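Tryptophan--tRNA ligase (Campylobacter jejuni subsp. jejuni, PDB 3TZL) probably catalyses the ATP-dependent attachment of tryptophan to its cognate tRNA, working as a homodimer with the class I synthetase fold. Local coordinates at residues V186-A191 against I214-T219. Sequence-based numbering, arbitrary orientation.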
loop_
_atom_site.group_PDB
_atom_site.type_symbol
_atom_site.label_atom_id
_atom_site.label_comp_id
_atom_site.label_asym_id
_atom_site.label_seq_id
_atom_site.Cartn_x
_atom_site.Cartn_y
_atom_site.Cartn_z
ATOM N N VAL B 186 -22.390 32.728 -5.200
ATOM C CA VAL B 186 -22.611 33.031 -6.603
ATOM C C VAL B 186 -21.313 33.436 -7.319
ATOM O O VAL B 186 -20.510 34.204 -6.790
ATOM C CB VAL B 186 -23.725 34.096 -6.777
ATOM C CG1 VAL B 186 -23.264 35.467 -6.278
ATOM C CG2 VAL B 186 -24.170 34.156 -8.215
ATOM N N GLY B 187 -21.104 32.890 -8.513
ATOM C CA GLY B 187 -19.950 33.234 -9.323
ATOM C C GLY B 187 -20.154 34.523 -10.088
ATOM O O GLY B 187 -21.248 35.102 -10.081
ATOM N N THR B 188 -19.096 34.969 -10.758
ATOM C CA THR B 188 -19.092 36.243 -11.480
ATOM C C THR B 188 -20.169 36.336 -12.561
ATOM O O THR B 188 -20.422 37.412 -13.094
ATOM C CB THR B 188 -17.718 36.497 -12.139
ATOM O OG1 THR B 188 -17.402 35.412 -13.019
ATOM C CG2 THR B 188 -16.625 36.592 -11.081
ATOM N N ASP B 189 -20.798 35.207 -12.878
ATOM C CA ASP B 189 -21.734 35.123 -14.001
ATOM C C ASP B 189 -23.162 34.815 -13.577
ATOM O O ASP B 189 -24.031 34.626 -14.424
ATOM C CB ASP B 189 -21.264 34.072 -15.019
ATOM C CG ASP B 189 -21.300 32.643 -14.466
ATOM O OD1 ASP B 189 -21.531 32.455 -13.250
ATOM O OD2 ASP B 189 -21.083 31.699 -15.258
ATOM N N GLY B 190 -23.397 34.743 -12.273
ATOM C CA GLY B 190 -24.726 34.466 -11.760
ATOM C C GLY B 190 -24.928 33.011 -11.388
ATOM O O GLY B 190 -25.803 32.686 -10.587
ATOM N N ALA B 191 -24.114 32.132 -11.968
ATOM C CA ALA B 191 -24.201 30.707 -11.676
ATOM C C ALA B 191 -23.364 30.388 -10.450
ATOM O O ALA B 191 -22.483 31.166 -10.086
ATOM C CB ALA B 191 -23.726 29.894 -12.867
ATOM N N ILE B 214 -13.157 40.395 -10.590
ATOM C CA ILE B 214 -14.260 41.209 -10.107
ATOM C C ILE B 214 -14.859 42.025 -11.243
ATOM O O ILE B 214 -16.069 42.201 -11.316
ATOM C CB ILE B 214 -13.814 42.099 -8.939
ATOM C CG1 ILE B 214 -13.697 41.256 -7.658
ATOM C CG2 ILE B 214 -14.794 43.204 -8.704
ATOM C CD1 ILE B 214 -13.099 42.006 -6.516
ATOM N N SER B 215 -14.009 42.500 -12.148
ATOM C CA SER B 215 -14.470 43.293 -13.286
ATOM C C SER B 215 -15.438 42.504 -14.152
ATOM O O SER B 215 -16.332 43.071 -14.771
ATOM C CB SER B 215 -13.285 43.745 -14.135
ATOM O OG SER B 215 -13.190 45.155 -14.162
ATOM N N SER B 216 -15.256 41.188 -14.173
ATOM C CA SER B 216 -16.036 40.304 -15.026
ATOM C C SER B 216 -17.411 40.014 -14.466
ATOM O O SER B 216 -18.200 39.329 -15.110
ATOM C CB SER B 216 -15.300 38.976 -15.232
ATOM O OG SER B 216 -15.396 38.146 -14.078
ATOM N N ILE B 217 -17.700 40.514 -13.268
ATOM C CA ILE B 217 -18.989 40.236 -12.638
ATOM C C ILE B 217 -20.131 40.813 -13.477
ATOM O O ILE B 217 -20.070 41.963 -13.921
ATOM C CB ILE B 217 -19.062 40.787 -11.206
ATOM C CG1 ILE B 217 -18.070 40.050 -10.295
ATOM C CG2 ILE B 217 -20.480 40.665 -10.657
ATOM C CD1 ILE B 217 -17.778 40.811 -8.983
ATOM N N VAL B 218 -21.154 39.991 -13.702
ATOM C CA VAL B 218 -22.316 40.366 -14.506
ATOM C C VAL B 218 -23.216 41.374 -13.797
ATOM O O VAL B 218 -23.736 41.097 -12.709
ATOM C CB VAL B 218 -23.162 39.126 -14.873
ATOM C CG1 VAL B 218 -24.504 39.550 -15.468
ATOM C CG2 VAL B 218 -22.407 38.223 -15.840
ATOM N N THR B 219 -23.409 42.533 -14.426
ATOM C CA THR B 219 -24.284 43.571 -13.886
ATOM C C THR B 219 -25.534 43.800 -14.754
ATOM O O THR B 219 -25.706 43.168 -15.804
ATOM C CB THR B 219 -23.540 44.915 -13.737
ATOM O OG1 THR B 219 -23.434 45.558 -15.014
ATOM C CG2 THR B 219 -22.150 44.705 -13.168
#
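T188 and V218 join a type I beta turn, G187 to G190, just ahead of the KMSKS motif of this class I synthetase, to the chain leaving helix 207-215. V218 N donates to T188 O over 2.7 Å, nearly in line with the carbonyl (C=O...N 167°), and the I217 CA-H points at the same oxygen, with CA 3.2 Å from it. Beside this bond T188 lays CG2 across I217 CG1, 3.8 Å apart, the two side chains crossing at about a right angle. Threonine suits the place: its methyl joins the apolar contact, while OG1 makes a weak hydrogen bond to N199 O. S216 OG abuts T188 CB at 3.4 Å but is hydrogen-bonded to Q213 O, back in the helix. The branched V218 puts CG2 beside the backbone N (CG1 anti to it, chi1 169°), where it rests 3.7 Å from D189 CA. Further out, I217 packs on L269 of helix 262-276 and N234 of helix 234-239. G190 ends the turn at phi 98°, where a CB would be jammed against D189 O, so glycine suits it. D189 closes an Asx turn: OD1 also accepts from N199 ND2, and A191 N reaches it at 2.9 Å from above the carboxylate plane.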